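Local atomic coordinates of L-serine ammonia-lyase (Rhizomucor miehei CAU432, PDB entry 5C3U), a protein that belongs to the pyridoxal-phosphate-dependent enzymes and holds pyridoxal-5'-phosphate in a pocket of its single chain. Residues C60-V74 with V85-I97. Numbering follows the deposited sequence.
Sequences CYQAVQTRGTNIQFV and VSYCARQLGVEAI
Leu92, Phe73 and Val94 carry this contact. Leu92, at the end of helix 85-92, pushes its CD1 methyl against the backbone of helix 52-67 at Cys60, 3.7 Å from Cys60 O, and the same methyl touches Val64 CG2. Its other branch, CD2, meets CD2 of the Tyr61 ring, the two side chains crossing at about a right angle. The helices run 38° apart, with CB of Cys60 and CB of Cys88 3.8 Å from each other.

Phe73 projects from strand 72-74 toward the helices. Its ring is sandwiched: Ile71 CD1 packs over one face and Cys60 SG over the other, both offset toward the rim, while Ala89 CB lies at the edge. With CG anti to the carbonyl carbon (chi1 -74°), the ring brings CD2 to 3.4 Å from Val94 CG1, a tight fit. Val94 spreads its two methyls: CG1 goes to this ring, and CG2 reaches Thr69 CA at 3.6 Å as well as Val64 and Ile71.

Next to this core the strands pair in parallel. Phe73 N donates to Glu95 O (2.8 Å), and Ile97 N donates to Phe73 O at 2.8 Å, nearly straight at 172°. Just before the paired part, a water donates to Thr69 O and accepts from Glu95 N. On the sheet face away from Phe73, Ile97 CD1 touches both Gln72 CB and Val74 CG2.

Strand 72-75, helix 79-92 and strand 95-100 form a beta-alpha-beta crossover, with helix 52-67 packed beside its helix, in the four-stranded parallel sheet of the smaller alpha/beta domain characteristic of fold-type II pyridoxal-phosphate enzymes.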
loop_
_atom_site.group_PDB
_atom_site.type_symbol
_atom_site.label_atom_id
_atom_site.label_comp_id
_atom_site.label_asym_id
_atom_site.label_seq_id
_atom_site.Cartn_x
_atom_site.Cartn_y
_atom_site.Cartn_z
ATOM N N CYS A 60 -13.900 4.265 6.782
ATOM C CA CYS A 60 -15.159 4.778 6.225
ATOM C C CYS A 60 -16.401 4.138 6.843
ATOM O O CYS A 60 -17.383 4.843 7.172
ATOM C CB CYS A 60 -15.179 4.642 4.718
ATOM S SG CYS A 60 -14.028 5.769 3.912
ATOM N N TYR A 61 -16.343 2.813 7.017
ATOM C CA TYR A 61 -17.424 2.040 7.640
ATOM C C TYR A 61 -17.718 2.548 9.048
ATOM O O TYR A 61 -18.868 2.833 9.383
ATOM C CB TYR A 61 -17.088 0.538 7.646
ATOM C CG TYR A 61 -18.272 -0.337 8.019
ATOM C CD1 TYR A 61 -18.516 -0.694 9.347
ATOM C CD2 TYR A 61 -19.186 -0.733 7.049
ATOM C CE1 TYR A 61 -19.628 -1.454 9.687
ATOM C CE2 TYR A 61 -20.291 -1.504 7.372
ATOM C CZ TYR A 61 -20.507 -1.866 8.685
ATOM O OH TYR A 61 -21.608 -2.646 8.978
ATOM N N GLN A 62 -16.669 2.692 9.861
ATOM C CA GLN A 62 -16.795 3.194 11.208
ATOM C C GLN A 62 -17.287 4.640 11.257
ATOM O O GLN A 62 -18.100 4.994 12.136
ATOM C CB GLN A 62 -15.477 3.022 11.986
ATOM C CG GLN A 62 -15.605 3.294 13.488
ATOM C CD GLN A 62 -16.752 2.526 14.139
ATOM O OE1 GLN A 62 -16.822 1.305 14.062
ATOM N NE2 GLN A 62 -17.648 3.244 14.795
ATOM N N ALA A 63 -16.814 5.479 10.332
ATOM C CA ALA A 63 -17.282 6.857 10.287
ATOM C C ALA A 63 -18.795 6.909 10.112
ATOM O O ALA A 63 -19.467 7.708 10.780
ATOM C CB ALA A 63 -16.597 7.644 9.175
ATOM N N VAL A 64 -19.316 6.078 9.211
ATOM C CA VAL A 64 -20.758 6.061 8.965
ATOM C C VAL A 64 -21.519 5.464 10.164
ATOM O O VAL A 64 -22.572 5.977 10.548
ATOM C CB VAL A 64 -21.127 5.367 7.641
ATOM C CG1 VAL A 64 -22.645 5.180 7.532
ATOM C CG2 VAL A 64 -20.629 6.184 6.454
ATOM N N GLN A 65 -20.966 4.429 10.789
ATOM C CA GLN A 65 -21.596 3.840 11.997
ATOM C C GLN A 65 -21.728 4.893 13.101
ATOM O O GLN A 65 -22.732 4.954 13.801
ATOM C CB GLN A 65 -20.783 2.664 12.537
ATOM C CG GLN A 65 -20.875 1.387 11.730
ATOM C CD GLN A 65 -22.250 0.752 11.818
ATOM O OE1 GLN A 65 -22.617 0.178 12.849
ATOM N NE2 GLN A 65 -23.019 0.845 10.735
ATOM N N THR A 66 -20.717 5.740 13.247
ATOM C CA THR A 66 -20.746 6.745 14.306
ATOM C C THR A 66 -21.491 8.042 13.940
ATOM O O THR A 66 -22.219 8.608 14.765
ATOM C CB THR A 66 -19.316 7.052 14.795
ATOM O OG1 THR A 66 -18.702 5.825 15.218
ATOM C CG2 THR A 66 -19.359 8.003 15.978
ATOM N N ARG A 67 -21.317 8.516 12.708
ATOM C CA ARG A 67 -21.746 9.860 12.333
ATOM C C ARG A 67 -22.954 9.891 11.389
ATOM O O ARG A 67 -23.491 10.961 11.113
ATOM C CB ARG A 67 -20.589 10.633 11.665
ATOM C CG ARG A 67 -19.316 10.808 12.496
ATOM C CD ARG A 67 -19.347 12.048 13.374
ATOM N NE ARG A 67 -19.632 13.280 12.631
ATOM C CZ ARG A 67 -18.716 14.132 12.182
ATOM N NH1 ARG A 67 -17.419 13.915 12.406
ATOM N NH2 ARG A 67 -19.100 15.204 11.505
ATOM N N GLY A 68 -23.363 8.733 10.894
ATOM C CA GLY A 68 -24.527 8.637 9.999
ATOM C C GLY A 68 -24.175 8.888 8.547
ATOM O O GLY A 68 -22.999 9.017 8.189
ATOM N N THR A 69 -25.209 8.984 7.712
ATOM C CA THR A 69 -25.038 9.071 6.284
ATOM C C THR A 69 -25.215 10.483 5.708
ATOM O O THR A 69 -25.283 10.654 4.490
ATOM C CB THR A 69 -26.014 8.115 5.576
ATOM O OG1 THR A 69 -27.345 8.432 5.986
ATOM C CG2 THR A 69 -25.735 6.684 5.973
ATOM N N ASN A 70 -25.291 11.487 6.576
ATOM C CA ASN A 70 -25.328 12.888 6.121
ATOM C C ASN A 70 -23.956 13.543 6.063
ATOM O O ASN A 70 -23.833 14.739 5.771
ATOM C CB ASN A 70 -26.260 13.714 7.022
ATOM C CG ASN A 70 -27.712 13.335 6.850
ATOM O OD1 ASN A 70 -28.137 12.999 5.749
ATOM N ND2 ASN A 70 -28.478 13.373 7.942
ATOM N N ILE A 71 -22.922 12.762 6.355
ATOM C CA ILE A 71 -21.556 13.271 6.319
ATOM C C ILE A 71 -21.067 13.396 4.885
ATOM O O ILE A 71 -21.713 12.925 3.944
ATOM C CB ILE A 71 -20.597 12.356 7.097
ATOM C CG1 ILE A 71 -20.686 10.909 6.557
ATOM C CG2 ILE A 71 -20.890 12.454 8.589
ATOM C CD1 ILE A 71 -19.564 10.006 7.023
ATOM N N GLN A 72 -19.929 14.064 4.718
ATOM C CA GLN A 72 -19.241 14.071 3.436
ATOM C C GLN A 72 -17.874 13.502 3.709
ATOM O O GLN A 72 -17.226 13.929 4.668
ATOM C CB GLN A 72 -19.086 15.491 2.878
ATOM C CG GLN A 72 -20.391 16.237 2.639
ATOM C CD GLN A 72 -20.824 17.040 3.851
ATOM O OE1 GLN A 72 -19.997 17.658 4.522
ATOM N NE2 GLN A 72 -22.124 17.030 4.143
ATOM N N PHE A 73 -17.424 12.536 2.903
ATOM C CA PHE A 73 -16.018 12.152 3.019
ATOM C C PHE A 73 -15.215 13.086 2.121
ATOM O O PHE A 73 -15.653 13.408 1.039
ATOM C CB PHE A 73 -15.788 10.709 2.563
ATOM C CG PHE A 73 -16.268 9.663 3.535
ATOM C CD1 PHE A 73 -15.705 9.563 4.808
ATOM C CD2 PHE A 73 -17.210 8.730 3.159
ATOM C CE1 PHE A 73 -16.126 8.576 5.699
ATOM C CE2 PHE A 73 -17.637 7.739 4.048
ATOM C CZ PHE A 73 -17.098 7.674 5.320
ATOM N N VAL A 74 -14.050 13.525 2.579
ATOM C CA VAL A 74 -13.210 14.427 1.789
ATOM C C VAL A 74 -11.843 13.761 1.699
ATOM O O VAL A 74 -11.303 13.291 2.711
ATOM C CB VAL A 74 -13.088 15.820 2.468
ATOM C CG1 VAL A 74 -12.182 16.748 1.658
ATOM C CG2 VAL A 74 -14.478 16.443 2.654
ATOM N N VAL A 85 -11.965 5.622 -1.145
ATOM C CA VAL A 85 -12.971 6.511 -0.532
ATOM C C VAL A 85 -14.188 6.617 -1.475
ATOM O O VAL A 85 -15.342 6.507 -1.027
ATOM C CB VAL A 85 -12.383 7.888 -0.213
ATOM C CG1 VAL A 85 -13.472 8.881 0.212
ATOM C CG2 VAL A 85 -11.355 7.744 0.914
ATOM N N SER A 86 -13.921 6.833 -2.764
ATOM C CA SER A 86 -15.013 6.946 -3.772
ATOM C C SER A 86 -15.896 5.697 -3.776
ATOM O O SER A 86 -17.147 5.780 -3.707
ATOM C CB SER A 86 -14.421 7.259 -5.158
ATOM O OG SER A 86 -15.426 7.521 -6.122
ATOM N N TYR A 87 -15.253 4.535 -3.816
ATOM C CA TYR A 87 -15.959 3.261 -3.751
ATOM C C TYR A 87 -16.776 3.105 -2.472
ATOM O O TYR A 87 -17.947 2.743 -2.526
ATOM C CB TYR A 87 -14.992 2.097 -3.922
ATOM C CG TYR A 87 -15.659 0.768 -3.757
ATOM C CD1 TYR A 87 -15.712 0.150 -2.516
ATOM C CD2 TYR A 87 -16.301 0.152 -4.834
ATOM C CE1 TYR A 87 -16.333 -1.074 -2.350
ATOM C CE2 TYR A 87 -16.945 -1.073 -4.669
ATOM C CZ TYR A 87 -16.954 -1.678 -3.436
ATOM O OH TYR A 87 -17.581 -2.889 -3.246
ATOM N N CYS A 88 -16.163 3.367 -1.316
ATOM C CA CYS A 88 -16.869 3.218 -0.022
ATOM C C CYS A 88 -18.053 4.183 0.096
ATOM O O CYS A 88 -19.095 3.831 0.638
ATOM C CB CYS A 88 -15.896 3.446 1.162
ATOM S SG CYS A 88 -14.647 2.139 1.296
ATOM N N ALA A 89 -17.904 5.401 -0.429
ATOM C CA ALA A 89 -18.942 6.392 -0.269
ATOM C C ALA A 89 -20.148 5.898 -1.063
ATOM O O ALA A 89 -21.280 5.943 -0.571
ATOM C CB ALA A 89 -18.474 7.735 -0.782
ATOM N N ARG A 90 -19.903 5.389 -2.269
ATOM C CA ARG A 90 -21.019 4.843 -3.061
ATOM C C ARG A 90 -21.700 3.647 -2.345
ATOM O O ARG A 90 -22.939 3.564 -2.309
ATOM C CB ARG A 90 -20.587 4.502 -4.498
ATOM C CG ARG A 90 -21.646 3.716 -5.276
ATOM C CD ARG A 90 -21.303 3.468 -6.742
ATOM N NE ARG A 90 -20.115 2.627 -6.958
ATOM C CZ ARG A 90 -20.119 1.302 -7.126
ATOM N NH1 ARG A 90 -18.966 0.652 -7.326
ATOM N NH2 ARG A 90 -21.260 0.619 -7.083
ATOM N N GLN A 91 -20.912 2.748 -1.753
ATOM C CA GLN A 91 -21.454 1.554 -1.069
ATOM C C GLN A 91 -22.230 1.936 0.183
ATOM O O GLN A 91 -23.252 1.326 0.495
ATOM C CB GLN A 91 -20.354 0.579 -0.667
ATOM C CG GLN A 91 -19.696 -0.155 -1.825
ATOM C CD GLN A 91 -20.704 -0.863 -2.703
ATOM O OE1 GLN A 91 -21.380 -1.782 -2.260
ATOM N NE2 GLN A 91 -20.802 -0.435 -3.955
ATOM N N LEU A 92 -21.736 2.963 0.880
ATOM C CA LEU A 92 -22.339 3.427 2.136
ATOM C C LEU A 92 -23.465 4.454 1.959
ATOM O O LEU A 92 -24.145 4.799 2.931
ATOM C CB LEU A 92 -21.254 3.968 3.084
ATOM C CG LEU A 92 -20.196 2.926 3.473
ATOM C CD1 LEU A 92 -18.981 3.598 4.106
ATOM C CD2 LEU A 92 -20.770 1.843 4.389
ATOM N N GLY A 93 -23.667 4.933 0.731
ATOM C CA GLY A 93 -24.667 5.973 0.448
ATOM C C GLY A 93 -24.335 7.355 1.008
ATOM O O GLY A 93 -25.216 8.047 1.537
ATOM N N VAL A 94 -23.071 7.762 0.890
ATOM C CA VAL A 94 -22.575 8.990 1.496
ATOM C C VAL A 94 -21.946 9.856 0.411
ATOM O O VAL A 94 -21.423 9.328 -0.574
ATOM C CB VAL A 94 -21.575 8.647 2.635
ATOM C CG1 VAL A 94 -20.456 9.651 2.734
ATOM C CG2 VAL A 94 -22.317 8.497 3.956
ATOM N N GLU A 95 -22.030 11.172 0.572
ATOM C CA GLU A 95 -21.325 12.119 -0.308
ATOM C C GLU A 95 -19.797 12.037 -0.200
ATOM O O GLU A 95 -19.244 11.917 0.896
ATOM C CB GLU A 95 -21.765 13.542 0.043
ATOM C CG GLU A 95 -21.754 14.540 -1.095
ATOM C CD GLU A 95 -22.956 15.472 -1.031
ATOM O OE1 GLU A 95 -23.211 16.059 0.046
ATOM O OE2 GLU A 95 -23.663 15.600 -2.054
ATOM N N ALA A 96 -19.107 12.127 -1.330
ATOM C CA ALA A 96 -17.634 12.187 -1.291
ATOM C C ALA A 96 -17.152 13.361 -2.136
ATOM O O ALA A 96 -17.682 13.626 -3.236
ATOM C CB ALA A 96 -17.011 10.884 -1.773
ATOM N N ILE A 97 -16.200 14.098 -1.581
ATOM C CA ILE A 97 -15.543 15.197 -2.269
ATOM C C ILE A 97 -14.087 14.753 -2.459
ATOM O O ILE A 97 -13.345 14.569 -1.478
ATOM C CB ILE A 97 -15.606 16.516 -1.438
ATOM C CG1 ILE A 97 -17.063 16.944 -1.204
ATOM C CG2 ILE A 97 -14.783 17.620 -2.101
ATOM C CD1 ILE A 97 -17.285 17.631 0.130
HETATM O O HOH W 1 -23.816 12.396 2.640
#